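Local coordinates for TRAP-type transporter, periplasmic component (Cupriavidus necator, PDB 4P8B), which binds (S)-2-acetolactate between its lobes and, as a periplasmic TRAP solute-binding protein, probably delivers such a ligand to a membrane transporter, at residues K30-M35 with R63-L68; S36-P41 with P70-V75; I91-G96 with F246-Q251. One frame throughout, in Å; residues are numbered along the deposited sequence.

Overall arrangement
The three contacts belong to one five-stranded mixed sheet and to the loops that run from it to the ligand. Interaction 1 pairs strands 33-36 and 66-69 at one border; interaction 3 adds the antiparallel strand 241-249 to strand 93-97, which lies beside 33-36. They meet where Lys-34 N lies 2.8 Å from Asp-92 OD2. Interaction 2 continues interaction 1 beyond the strand ends, with Leu-68 CG 3.7 Å from Leu-37 CD1, and joins interaction 3 where Ser-36 N lies 2.9 Å from Met-93 O. Acetolactate touches the 36-41 loop directly. The side chain of Met-35 stays about 14 Å from it. The side chain of Val-95 is about 10 Å from the bound acetolactate.

Interaction 1 (K30-M35 with R63-L68); sequences KSEYKM and RINIKL
Tyr-33 and Lys-67 meet through the backbone: Lys-67 N donates to Tyr-33 O at 2.8 Å. Tyr-33 N gives its hydrogen to Asn-65 O, and Met-35 N bonds to Lys-67 O over 2.9 Å, each bond nearly straight. On the face that carries Tyr-33, Met-35, Ile-66 and Leu-68, Met-35 CB rests 3.7 Å from Ile-66 CG2. The selenium of this selenomethionine (SE) reaches Leu-68 CD1 at 4.0 Å, the side chains lying alongside and pointing the same way. The Tyr-33 ring presents its edge to Asn-65 O, while Lys-30 CB sits over one face, toward the rim. This parallel pairing closes a beta-alpha-beta unit, strand 33-36, helix 44-59 and strand 66-69, in the periplasmic solute-binding fold; Met-35 and Leu-68 both pack on Ala-53 of the crossover helix. Lys-67 projects from the opposite face, with Lys-34, and the carboxylate of Glu-32, from the loop just before the strand, lies against its aliphatic part. The lysine chain bends at chi3 (-71°) and chi4 (-75°), and NZ ends 4.1 Å from Glu-32 OE2, beyond a salt bridge, so any attraction is probably modest. Before the strands pair, water 1 accepts from Asn-65 N at 2.8 Å and can donate to Arg-63 O or Lys-30 O. Farther out, Trp-256 NE1 is hydrogen-bonded to Tyr-33 OH and the rings meet at about 70°, which would hold the tyrosine in place.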
ATOM      1  N   LYS A  30     -13.549  11.064 -24.075  1.00 36.80           N
ATOM      2  CA  LYS A  30     -13.124  12.263 -23.348  1.00 36.71           C
ATOM      3  C   LYS A  30     -11.791  12.809 -23.907  1.00 29.73           C
ATOM      4  O   LYS A  30     -10.924  12.042 -24.322  1.00 33.40           O
ATOM      5  CB  LYS A  30     -12.903  11.916 -21.867  1.00 28.39           C
ATOM      6  CG  LYS A  30     -14.069  12.008 -20.849  1.00 33.08           C
ATOM      7  CD  LYS A  30     -13.663  11.215 -19.559  1.00 35.19           C
ATOM      8  CE  LYS A  30     -14.187  11.791 -18.228  1.00 40.40           C
ATOM      9  NZ  LYS A  30     -15.473  11.157 -17.754  1.00 39.09           N
ATOM     10  N   SER A  31     -11.615  14.126 -23.877  1.00 28.70           N
ATOM     11  CA  SER A  31     -10.341  14.761 -24.226  1.00 26.48           C
ATOM     12  C   SER A  31      -9.224  14.533 -23.179  1.00 32.04           C
ATOM     13  O   SER A  31      -8.032  14.588 -23.496  1.00 29.56           O
ATOM     14  CB  SER A  31     -10.549  16.263 -24.369  1.00 42.18           C
ATOM     15  OG  SER A  31      -9.311  16.921 -24.575  1.00 42.87           O
ATOM     16  N   GLU A  32      -9.602  14.330 -21.924  1.00 24.69           N
ATOM     17  CA  GLU A  32      -8.617  14.062 -20.876  1.00 25.62           C
ATOM     18  C   GLU A  32      -9.251  13.131 -19.884  1.00 25.43           C
ATOM     19  O   GLU A  32     -10.412  13.310 -19.519  1.00 26.78           O
ATOM     20  CB  GLU A  32      -8.202  15.368 -20.203  1.00 24.01           C
ATOM     21  CG  GLU A  32      -7.109  15.250 -19.161  1.00 34.02           C
ATOM     22  CD  GLU A  32      -6.556  16.618 -18.801  1.00 39.54           C
ATOM     23  OE1 GLU A  32      -7.192  17.320 -17.985  1.00 33.11           O
ATOM     24  OE2 GLU A  32      -5.510  17.009 -19.370  1.00 36.61           O
ATOM     25  N   TYR A  33      -8.499  12.110 -19.470  1.00 21.86           N
ATOM     26  CA  TYR A  33      -8.947  11.198 -18.434  1.00 20.62           C
ATOM     27  C   TYR A  33      -8.160  11.491 -17.179  1.00 18.63           C
ATOM     28  O   TYR A  33      -7.032  11.932 -17.259  1.00 21.20           O
ATOM     29  CB  TYR A  33      -8.753   9.743 -18.864  1.00 19.58           C
ATOM     30  CG  TYR A  33      -9.693   9.347 -19.980  1.00 21.08           C
ATOM     31  CD1 TYR A  33      -9.360   9.573 -21.307  1.00 26.02           C
ATOM     32  CD2 TYR A  33     -10.925   8.786 -19.696  1.00 20.92           C
ATOM     33  CE1 TYR A  33     -10.231   9.233 -22.337  1.00 22.86           C
ATOM     34  CE2 TYR A  33     -11.813   8.452 -20.728  1.00 22.09           C
ATOM     35  CZ  TYR A  33     -11.440   8.673 -22.031  1.00 23.08           C
ATOM     36  OH  TYR A  33     -12.305   8.360 -23.071  1.00 26.77           O
ATOM     37  N   LYS A  34      -8.796  11.274 -16.047  1.00 18.01           N
ATOM     38  CA  LYS A  34      -8.197  11.638 -14.776  1.00 17.03           C
ATOM     39  C   LYS A  34      -7.726  10.390 -14.021  1.00 15.96           C
ATOM     40  O   LYS A  34      -8.526   9.514 -13.726  1.00 15.86           O
ATOM     41  CB  LYS A  34      -9.230  12.400 -13.946  1.00 17.19           C
ATOM     42  CG  LYS A  34      -9.871  13.547 -14.667  1.00 19.38           C
ATOM     43  CD  LYS A  34     -10.794  14.288 -13.732  1.00 25.26           C
ATOM     44  CE  LYS A  34     -11.468  15.440 -14.450  1.00 26.87           C
ATOM     45  NZ  LYS A  34     -12.656  15.896 -13.690  1.00 41.75           N
HETATM   46  N   MSE A  35      -6.436  10.346 -13.665  1.00 15.25           N
HETATM   47  CA  MSE A  35      -5.879   9.245 -12.872  1.00 14.25           C
HETATM   48  C   MSE A  35      -5.557   9.720 -11.456  1.00 13.68           C
HETATM   49  O   MSE A  35      -4.762  10.648 -11.242  1.00 14.40           O
HETATM   50  CB  MSE A  35      -4.604   8.706 -13.493  1.00 14.12           C
HETATM   51  CG  MSE A  35      -4.106   7.466 -12.730  1.00 14.94           C
HETATM   52 SE   MSE A  35      -2.286   6.933 -13.193  0.85 12.97          SE
HETATM   53  CE  MSE A  35      -2.535   6.622 -15.101  1.00 16.92           C
ATOM     54  N   ARG A  63      -4.605   8.935 -28.639  1.00 27.29           N
ATOM     55  CA  ARG A  63      -6.051   8.995 -28.509  1.00 27.40           C
ATOM     56  C   ARG A  63      -6.514   9.014 -27.069  1.00 26.01           C
ATOM     57  O   ARG A  63      -7.476   9.688 -26.732  1.00 26.10           O
ATOM     58  CB  ARG A  63      -6.717   7.839 -29.251  1.00 28.03           C
ATOM     59  CG  ARG A  63      -6.629   7.993 -30.774  1.00 29.72           C
ATOM     60  CD  ARG A  63      -7.383   6.912 -31.526  1.00 30.48           C
ATOM     61  NE  ARG A  63      -6.844   5.607 -31.233  1.00 30.98           N
ATOM     62  CZ  ARG A  63      -7.405   4.740 -30.402  1.00 29.37           C
ATOM     63  NH1 ARG A  63      -8.555   5.035 -29.795  1.00 32.35           N
ATOM     64  NH2 ARG A  63      -6.815   3.580 -30.175  1.00 28.26           N
ATOM     65  N   ILE A  64      -5.834   8.269 -26.207  1.00 24.78           N
ATOM     66  CA  ILE A  64      -6.189   8.288 -24.792  1.00 23.48           C
ATOM     67  C   ILE A  64      -5.136   9.070 -24.016  1.00 22.73           C
ATOM     68  O   ILE A  64      -3.986   8.634 -23.898  1.00 22.61           O
ATOM     69  CB  ILE A  64      -6.361   6.879 -24.216  1.00 22.65           C
ATOM     70  CG1 ILE A  64      -7.478   6.137 -24.952  1.00 25.31           C
ATOM     71  CG2 ILE A  64      -6.682   6.970 -22.713  1.00 22.61           C
ATOM     72  CD1 ILE A  64      -7.707   4.724 -24.463  1.00 24.82           C
ATOM     73  N   ASN A  65      -5.557  10.231 -23.516  1.00 22.70           N
ATOM     74  CA  ASN A  65      -4.689  11.219 -22.889  1.00 25.42           C
ATOM     75  C   ASN A  65      -5.062  11.333 -21.429  1.00 21.22           C
ATOM     76  O   ASN A  65      -6.178  11.708 -21.088  1.00 24.17           O
ATOM     77  CB  ASN A  65      -4.871  12.586 -23.575  1.00 25.06           C
ATOM     78  CG  ASN A  65      -4.223  13.707 -22.813  1.00 34.41           C
ATOM     79  OD1 ASN A  65      -4.856  14.727 -22.526  1.00 43.00           O
ATOM     80  ND2 ASN A  65      -2.952  13.526 -22.460  1.00 32.44           N
ATOM     81  N   ILE A  66      -4.136  10.960 -20.554  1.00 22.50           N
ATOM     82  CA  ILE A  66      -4.434  10.849 -19.137  1.00 23.32           C
ATOM     83  C   ILE A  66      -3.629  11.849 -18.312  1.00 21.42           C
ATOM     84  O   ILE A  66      -2.419  11.963 -18.474  1.00 23.13           O
ATOM     85  CB  ILE A  66      -4.108   9.445 -18.634  1.00 20.63           C
ATOM     86  CG1 ILE A  66      -4.895   8.383 -19.408  1.00 20.70           C
ATOM     87  CG2 ILE A  66      -4.400   9.331 -17.126  1.00 18.58           C
ATOM     88  CD1 ILE A  66      -4.241   6.995 -19.346  1.00 21.05           C
ATOM     89  N   LYS A  67      -4.326  12.580 -17.449  1.00 20.07           N
ATOM     90  CA  LYS A  67      -3.687  13.521 -16.553  1.00 20.72           C
ATOM     91  C   LYS A  67      -3.626  12.904 -15.158  1.00 16.54           C
ATOM     92  O   LYS A  67      -4.616  12.347 -14.676  1.00 17.30           O
ATOM     93  CB  LYS A  67      -4.465  14.832 -16.517  1.00 19.56           C
ATOM     94  CG  LYS A  67      -3.914  15.835 -15.502  1.00 28.85           C
ATOM     95  CD  LYS A  67      -4.562  17.211 -15.625  1.00 28.09           C
ATOM     96  CE  LYS A  67      -4.118  17.930 -16.888  1.00 40.18           C
ATOM     97  NZ  LYS A  67      -2.733  18.460 -16.779  1.00 45.82           N
ATOM     98  N   LEU A  68      -2.468  13.046 -14.514  1.00 16.89           N
ATOM     99  CA  LEU A  68      -2.259  12.576 -13.148  1.00 16.13           C
ATOM    100  C   LEU A  68      -2.742  13.612 -12.131  1.00 15.42           C
ATOM    101  O   LEU A  68      -2.516  14.809 -12.285  1.00 16.35           O
ATOM    102  CB  LEU A  68      -0.779  12.273 -12.907  1.00 15.46           C
ATOM    103  CG  LEU A  68      -0.259  10.876 -13.265  1.00 27.94           C
ATOM    104  CD1 LEU A  68      -0.730  10.356 -14.600  1.00 27.16           C
ATOM    105  CD2 LEU A  68       1.283  10.915 -13.188  1.00 26.04           C
TER
HETATM  106  O   HOH W   1      -7.840  11.426 -24.701  1.00 30.24           O

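Interaction 2 (S36-P41 with P70-V75); sequences SLVLGP and PGTSLV. With X2X ((2S)-2-hydroxy-2-methyl-3-oxobutanoic acid), chain D.
Val-38 and Thr-72 lie side by side and point the same way; one valine methyl faces the threonine and the other the ligand. Its CB is 4.0 Å from both Thr-72 OG1 and acetolactate OAC. From there CG2, anti to the carbonyl carbon, comes to 3.6 Å from Thr-72 OG1 and also touches the threonine methyl, CG2. The other methyl, CG1, is anti to the backbone N (chi1 175°) and approaches acetolactate OAC at 3.8 Å. One residue on, Leu-39 sets CD2 against the ligand methyl CAB. Trp-45 and Trp-199 both pack on these two side chains. The two backbones are joined by Thr-72 N, which donates to Leu-37 O at 3.0 Å, tilted 35° from the carbonyl plane, and by a weak bond from Gly-71 N to Val-38 O. Gly-71 has positive phi (72°), a conformation that favours glycine. Water 2 donates to Ser-36 OG at 2.8 Å and accepts from Leu-74 N; Glu-82 OE2 is hydrogen-bonded to the same hydroxyl. Val-38 also packs on Gln-79, which with Asn-100 hydrogen-bonds the ligand. Such loops, leaving the C-terminal ends of parallel strands to line the ligand pocket, are characteristic of periplasmic solute-binding proteins.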
ATOM      1  N   SER A  36      -6.173   9.088 -10.472  1.00 12.91           N
ATOM      2  CA  SER A  36      -5.928   9.440  -9.090  1.00 12.19           C
ATOM      3  C   SER A  36      -4.725   8.678  -8.531  1.00 11.29           C
ATOM      4  O   SER A  36      -4.587   7.464  -8.772  1.00 11.08           O
ATOM      5  CB  SER A  36      -7.170   9.132  -8.251  1.00 12.18           C
ATOM      6  OG  SER A  36      -6.947   9.581  -6.924  1.00 12.18           O
ATOM      7  N   LEU A  37      -3.870   9.380  -7.771  1.00 10.84           N
ATOM      8  CA  LEU A  37      -2.719   8.792  -7.075  1.00 10.03           C
ATOM      9  C   LEU A  37      -2.592   9.485  -5.734  1.00  9.56           C
ATOM     10  O   LEU A  37      -2.616  10.719  -5.698  1.00 10.35           O
ATOM     11  CB  LEU A  37      -1.429   9.096  -7.836  1.00 11.36           C
ATOM     12  CG  LEU A  37      -1.344   8.557  -9.256  1.00 11.45           C
ATOM     13  CD1 LEU A  37      -0.151   9.178  -9.978  1.00 15.50           C
ATOM     14  CD2 LEU A  37      -1.276   7.047  -9.282  1.00 10.80           C
ATOM     15  N   VAL A  38      -2.371   8.736  -4.651  1.00  9.03           N
ATOM     16  CA  VAL A  38      -2.035   9.394  -3.392  1.00  9.17           C
ATOM     17  C   VAL A  38      -0.646  10.005  -3.495  1.00 10.71           C
ATOM     18  O   VAL A  38      -0.459  11.161  -3.136  1.00 11.17           O
ATOM     19  CB  VAL A  38      -2.062   8.419  -2.207  1.00  9.56           C
ATOM     20  CG1 VAL A  38      -1.595   9.101  -0.939  1.00  9.31           C
ATOM     21  CG2 VAL A  38      -3.450   7.897  -1.991  1.00 10.17           C
ATOM     22  N   LEU A  39       0.310   9.244  -4.017  1.00  9.72           N
ATOM     23  CA  LEU A  39       1.713   9.673  -4.125  1.00 10.02           C
ATOM     24  C   LEU A  39       2.085  10.008  -5.559  1.00 11.03           C
ATOM     25  O   LEU A  39       1.728   9.271  -6.490  1.00 12.88           O
ATOM     26  CB  LEU A  39       2.617   8.544  -3.626  1.00 10.26           C
ATOM     27  CG  LEU A  39       2.411   8.126  -2.168  1.00  9.44           C
ATOM     28  CD1 LEU A  39       3.440   7.055  -1.775  1.00  9.88           C
ATOM     29  CD2 LEU A  39       2.508   9.335  -1.242  1.00  9.99           C
ATOM     30  N   GLY A  40       2.788  11.107  -5.723  1.00 12.03           N
ATOM     31  CA  GLY A  40       3.231  11.557  -7.018  1.00 12.58           C
ATOM     32  C   GLY A  40       4.528  10.908  -7.447  1.00 14.82           C
ATOM     33  O   GLY A  40       5.042  10.006  -6.791  1.00 11.53           O
ATOM     34  N   PRO A  41       5.078  11.367  -8.570  1.00 14.01           N
ATOM     35  CA  PRO A  41       6.234  10.751  -9.228  1.00 14.91           C
ATOM     36  C   PRO A  41       7.564  10.785  -8.446  1.00 13.45           C
ATOM     37  O   PRO A  41       8.532  10.204  -8.918  1.00 15.38           O
ATOM     38  CB  PRO A  41       6.376  11.573 -10.513  1.00 20.39           C
ATOM     39  CG  PRO A  41       5.034  12.186 -10.737  1.00 26.69           C
ATOM     40  CD  PRO A  41       4.451  12.415  -9.391  1.00 17.03           C
ATOM     41  N   PRO A  70      -2.069  13.731  -8.396  1.00 12.26           N
ATOM     42  CA  PRO A  70      -1.454  13.256  -7.155  1.00 11.57           C
ATOM     43  C   PRO A  70      -2.023  13.947  -5.923  1.00 12.09           C
ATOM     44  O   PRO A  70      -2.734  14.955  -6.008  1.00 14.34           O
ATOM     45  CB  PRO A  70       0.021  13.581  -7.357  1.00 16.44           C
ATOM     46  CG  PRO A  70       0.022  14.776  -8.265  1.00 16.22           C
ATOM     47  CD  PRO A  70      -1.157  14.578  -9.186  1.00 14.35           C
ATOM     48  N   GLY A  71      -1.665  13.426  -4.770  1.00 11.01           N
ATOM     49  CA  GLY A  71      -2.200  13.909  -3.521  1.00 10.09           C
ATOM     50  C   GLY A  71      -3.645  13.550  -3.263  1.00 10.33           C
ATOM     51  O   GLY A  71      -4.259  14.056  -2.334  1.00 12.35           O
ATOM     52  N   THR A  72      -4.217  12.690  -4.104  1.00 11.01           N
ATOM     53  CA  THR A  72      -5.635  12.348  -4.020  1.00 12.07           C
ATOM     54  C   THR A  72      -6.512  13.602  -4.046  1.00 11.55           C
ATOM     55  O   THR A  72      -7.564  13.666  -3.434  1.00 11.81           O
ATOM     56  CB  THR A  72      -5.996  11.410  -2.802  1.00 11.45           C
ATOM     57  OG1 THR A  72      -4.887  11.229  -1.926  1.00 13.28           O
ATOM     58  CG2 THR A  72      -6.365  10.048  -3.289  1.00 12.40           C
ATOM     59  N   SER A  73      -6.108  14.581  -4.840  1.00 12.08           N
ATOM     60  CA  SER A  73      -6.853  15.836  -4.914  1.00 12.95           C
ATOM     61  C   SER A  73      -8.278  15.653  -5.425  1.00 13.68           C
ATOM     62  O   SER A  73      -9.152  16.446  -5.080  1.00 14.32           O
ATOM     63  CB  SER A  73      -6.147  16.861  -5.807  1.00 14.51           C
ATOM     64  OG  SER A  73      -6.192  16.454  -7.164  1.00 17.76           O
ATOM     65  N   LEU A  74      -8.530  14.615  -6.221  1.00 13.69           N
ATOM     66  CA  LEU A  74      -9.867  14.426  -6.754  1.00 14.50           C
ATOM     67  C   LEU A  74     -10.889  14.106  -5.665  1.00 14.51           C
ATOM     68  O   LEU A  74     -12.095  14.248  -5.895  1.00 16.24           O
ATOM     69  CB  LEU A  74      -9.854  13.346  -7.839  1.00 15.20           C
ATOM     70  CG  LEU A  74      -9.150  13.788  -9.126  1.00 14.97           C
ATOM     71  CD1 LEU A  74      -8.879  12.625 -10.075  1.00 16.87           C
ATOM     72  CD2 LEU A  74      -9.972  14.830  -9.833  1.00 18.33           C
ATOM     73  N   VAL A  75     -10.418  13.642  -4.505  1.00 13.64           N
ATOM     74  CA  VAL A  75     -11.267  13.491  -3.317  1.00 14.17           C
ATOM     75  C   VAL A  75     -10.783  14.385  -2.154  1.00 13.56           C
ATOM     76  O   VAL A  75     -10.924  14.044  -0.985  1.00 13.06           O
ATOM     77  CB  VAL A  75     -11.393  12.001  -2.855  1.00 13.53           C
ATOM     78  CG1 VAL A  75     -12.256  11.243  -3.841  1.00 15.20           C
ATOM     79  CG2 VAL A  75     -10.026  11.344  -2.721  1.00 12.73           C
TER
HETATM   80  OAD X2X D 403      -1.046   7.041   3.587  1.00  8.35           O
HETATM   81  CAH X2X D 403      -0.027   6.289   3.458  1.00  8.33           C
HETATM   82  OAE X2X D 403       0.704   5.994   4.449  1.00  8.55           O
HETATM   83  CAI X2X D 403       0.323   5.721   2.122  1.00  8.12           C
HETATM   84  CAB X2X D 403       0.789   6.854   1.233  1.00  8.73           C
HETATM   85  OAF X2X D 403       1.221   4.656   2.244  1.00  8.19           O
HETATM   86  CAG X2X D 403      -0.949   5.133   1.602  1.00  8.21           C
HETATM   87  OAC X2X D 403      -1.639   5.757   0.796  1.00  8.25           O
HETATM   88  CAA X2X D 403      -1.405   3.798   2.087  1.00  8.58           C
HETATM   89  O   HOH W   2      -6.684  12.407  -7.124  1.00 11.60           O

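Interaction 3 (I91-G96 with F246-Q251); sequences IDMAVG and FVVNKQ
An antiparallel strand pair inside the mixed sheet of the solute-binding fold joins 91-96 to 246-251, bringing together parts of the chain some 150 residues apart. Ala-94 and Val-247 form the hydrogen-bonded pair: Val-247 N donates to Ala-94 O at 2.9 Å, and Ala-94 N returns a bond to Val-247 O. Asn-249 N donates to Asp-92 O at 2.8 Å, the donor tilted 32° from the carbonyl plane. On the face carrying Val-95 and Phe-246, a non-hydrogen-bonded pair, the valine makes a CH-pi contact: CG2 lies 4.0 Å from the ring centroid of Phe-246, over one face but displaced toward CD2 and CE2. Trp-52 of helix 44-59 meets this phenylalanine edge-to-face, and also packs on Val-95 and Val-248. On the same face the Met-93 CB is 3.3 Å from Val-247 O, and 4.2 Å from Val-248 CG2. At the strand end Asn-249 is the N-cap of helix 250-255, and its ND2 is hydrogen-bonded to Ile-86 O, tying the cap to helix 82-88. Its CG is anti to the backbone N (chi1 165°), and Asn-249 OD1 accepts from Ile-252 N and, weakly, from Gln-251 N at 2.8 Å.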
ATOM      1  N   ILE A  91     -13.527   9.789 -10.452  1.00 16.78           N
ATOM      2  CA  ILE A  91     -12.181   9.422 -10.893  1.00 15.80           C
ATOM      3  C   ILE A  91     -12.302   8.388 -12.013  1.00 16.85           C
ATOM      4  O   ILE A  91     -13.043   7.410 -11.876  1.00 16.39           O
ATOM      5  CB  ILE A  91     -11.377   8.809  -9.722  1.00 14.71           C
ATOM      6  CG1 ILE A  91     -11.176   9.852  -8.626  1.00 15.75           C
ATOM      7  CG2 ILE A  91     -10.026   8.288 -10.196  1.00 14.84           C
ATOM      8  CD1 ILE A  91     -10.681   9.269  -7.327  1.00 14.95           C
ATOM      9  N   ASP A  92     -11.550   8.574 -13.089  1.00 16.31           N
ATOM     10  CA  ASP A  92     -11.664   7.682 -14.249  1.00 16.83           C
ATOM     11  C   ASP A  92     -10.831   6.426 -14.073  1.00 16.01           C
ATOM     12  O   ASP A  92     -11.233   5.335 -14.498  1.00 16.58           O
ATOM     13  CB  ASP A  92     -11.195   8.396 -15.515  1.00 17.65           C
ATOM     14  CG  ASP A  92     -12.059   9.612 -15.885  1.00 18.95           C
ATOM     15  OD1 ASP A  92     -13.290   9.592 -15.675  1.00 23.70           O
ATOM     16  OD2 ASP A  92     -11.467  10.569 -16.392  1.00 21.43           O
HETATM   17  N   MSE A  93      -9.658   6.586 -13.470  1.00 14.74           N
HETATM   18  CA  MSE A  93      -8.734   5.476 -13.286  1.00 14.19           C
HETATM   19  C   MSE A  93      -7.815   5.798 -12.117  1.00 12.72           C
HETATM   20  O   MSE A  93      -7.749   6.944 -11.668  1.00 13.03           O
HETATM   21  CB  MSE A  93      -7.923   5.177 -14.553  1.00 17.61           C
HETATM   22  CG  MSE A  93      -7.027   6.287 -15.103  1.00 19.94           C
HETATM   23 SE   MSE A  93      -6.928   6.263 -17.120  0.85 20.81          SE
HETATM   24  CE  MSE A  93      -5.965   4.613 -17.312  1.00 22.03           C
ATOM     25  N   ALA A  94      -7.102   4.812 -11.601  1.00 11.85           N
ATOM     26  CA  ALA A  94      -6.249   5.051 -10.447  1.00 10.94           C
ATOM     27  C   ALA A  94      -5.215   3.969 -10.286  1.00 10.71           C
ATOM     28  O   ALA A  94      -5.385   2.856 -10.797  1.00 10.79           O
ATOM     29  CB  ALA A  94      -7.100   5.132  -9.194  1.00 12.45           C
ATOM     30  N   VAL A  95      -4.135   4.305  -9.602  1.00  9.54           N
ATOM     31  CA  VAL A  95      -3.268   3.309  -8.991  1.00  9.73           C
ATOM     32  C   VAL A  95      -3.472   3.502  -7.497  1.00  9.64           C
ATOM     33  O   VAL A  95      -3.161   4.563  -6.977  1.00  9.44           O
ATOM     34  CB  VAL A  95      -1.791   3.464  -9.384  1.00  9.91           C
ATOM     35  CG1 VAL A  95      -0.977   2.353  -8.750  1.00  9.70           C
ATOM     36  CG2 VAL A  95      -1.622   3.463 -10.903  1.00 12.00           C
ATOM     37  N   GLY A  96      -4.072   2.528  -6.829  1.00  8.91           N
ATOM     38  CA  GLY A  96      -4.411   2.659  -5.429  1.00  8.82           C
ATOM     39  C   GLY A  96      -3.748   1.637  -4.543  1.00  8.05           C
ATOM     40  O   GLY A  96      -3.382   0.555  -4.976  1.00  9.54           O
ATOM     41  N   PHE A 246      -3.885  -1.282 -10.212  1.00 11.54           N
ATOM     42  CA  PHE A 246      -4.168  -0.415 -11.352  1.00 12.46           C
ATOM     43  C   PHE A 246      -5.618  -0.687 -11.762  1.00 13.48           C
ATOM     44  O   PHE A 246      -5.953  -1.840 -12.087  1.00 13.91           O
ATOM     45  CB  PHE A 246      -3.221  -0.758 -12.523  1.00 12.88           C
ATOM     46  CG  PHE A 246      -1.770  -0.415 -12.298  1.00 12.19           C
ATOM     47  CD1 PHE A 246      -1.011  -1.101 -11.380  1.00 11.94           C
ATOM     48  CD2 PHE A 246      -1.158   0.587 -13.050  1.00 12.75           C
ATOM     49  CE1 PHE A 246       0.300  -0.788 -11.193  1.00 12.45           C
ATOM     50  CE2 PHE A 246       0.160   0.901 -12.858  1.00 13.18           C
ATOM     51  CZ  PHE A 246       0.887   0.228 -11.942  1.00 12.92           C
ATOM     52  N   VAL A 247      -6.477   0.331 -11.780  1.00 14.03           N
ATOM     53  CA  VAL A 247      -7.901   0.125 -12.048  1.00 15.10           C
ATOM     54  C   VAL A 247      -8.482   1.215 -12.920  1.00 16.20           C
ATOM     55  O   VAL A 247      -7.957   2.318 -13.004  1.00 16.03           O
ATOM     56  CB  VAL A 247      -8.743   0.105 -10.745  1.00 14.81           C
ATOM     57  CG1 VAL A 247      -8.277  -0.975  -9.800  1.00 18.59           C
ATOM     58  CG2 VAL A 247      -8.717   1.471 -10.061  1.00 15.92           C
ATOM     59  N   VAL A 248      -9.586   0.882 -13.578  1.00 17.47           N
ATOM     60  CA  VAL A 248     -10.327   1.825 -14.410  1.00 18.76           C
ATOM     61  C   VAL A 248     -11.787   1.730 -14.004  1.00 19.63           C
ATOM     62  O   VAL A 248     -12.308   0.642 -13.773  1.00 19.86           O
ATOM     63  CB  VAL A 248     -10.177   1.479 -15.906  1.00 19.87           C
ATOM     64  CG1 VAL A 248     -10.964   2.472 -16.779  1.00 21.37           C
ATOM     65  CG2 VAL A 248      -8.740   1.481 -16.311  1.00 19.20           C
ATOM     66  N   ASN A 249     -12.464   2.868 -13.930  1.00 20.28           N
ATOM     67  CA  ASN A 249     -13.913   2.876 -13.748  1.00 21.50           C
ATOM     68  C   ASN A 249     -14.625   2.049 -14.846  1.00 22.98           C
ATOM     69  O   ASN A 249     -14.201   2.079 -15.979  1.00 23.50           O
ATOM     70  CB  ASN A 249     -14.413   4.328 -13.738  1.00 22.18           C
ATOM     71  CG  ASN A 249     -15.926   4.437 -13.923  1.00 23.90           C
ATOM     72  OD1 ASN A 249     -16.441   4.393 -15.049  1.00 25.32           O
ATOM     73  ND2 ASN A 249     -16.647   4.549 -12.820  1.00 23.91           N
ATOM     74  N   LYS A 250     -15.634   1.277 -14.449  1.00 23.69           N
ATOM     75  CA  LYS A 250     -16.323   0.319 -15.334  1.00 25.14           C
ATOM     76  C   LYS A 250     -16.913   0.990 -16.565  1.00 26.83           C
ATOM     77  O   LYS A 250     -16.761   0.486 -17.681  1.00 27.65           O
ATOM     78  CB  LYS A 250     -17.407  -0.411 -14.535  1.00 25.80           C
ATOM     79  CG  LYS A 250     -18.247  -1.441 -15.321  1.00 31.77           C
ATOM     80  CD  LYS A 250     -19.240  -2.103 -14.369  1.00 38.36           C
ATOM     81  CE  LYS A 250     -20.174  -3.071 -15.077  1.00 43.79           C
ATOM     82  NZ  LYS A 250     -19.462  -4.292 -15.538  1.00 46.82           N
ATOM     83  N   GLN A 251     -17.551   2.139 -16.384  1.00 27.45           N
ATOM     84  CA  GLN A 251     -18.192   2.792 -17.527  1.00 29.24           C
ATOM     85  C   GLN A 251     -17.159   3.427 -18.467  1.00 28.98           C
ATOM     86  O   GLN A 251     -17.343   3.458 -19.677  1.00 33.38           O
ATOM     87  CB  GLN A 251     -19.242   3.795 -17.060  1.00 30.20           C
ATOM     88  CG  GLN A 251     -20.492   3.136 -16.472  1.00 37.15           C
ATOM     89  CD  GLN A 251     -20.339   2.753 -15.013  1.00 42.18           C
ATOM     90  OE1 GLN A 251     -19.603   3.395 -14.267  1.00 34.95           O
ATOM     91  NE2 GLN A 251     -21.044   1.701 -14.595  1.00 44.23           N
TER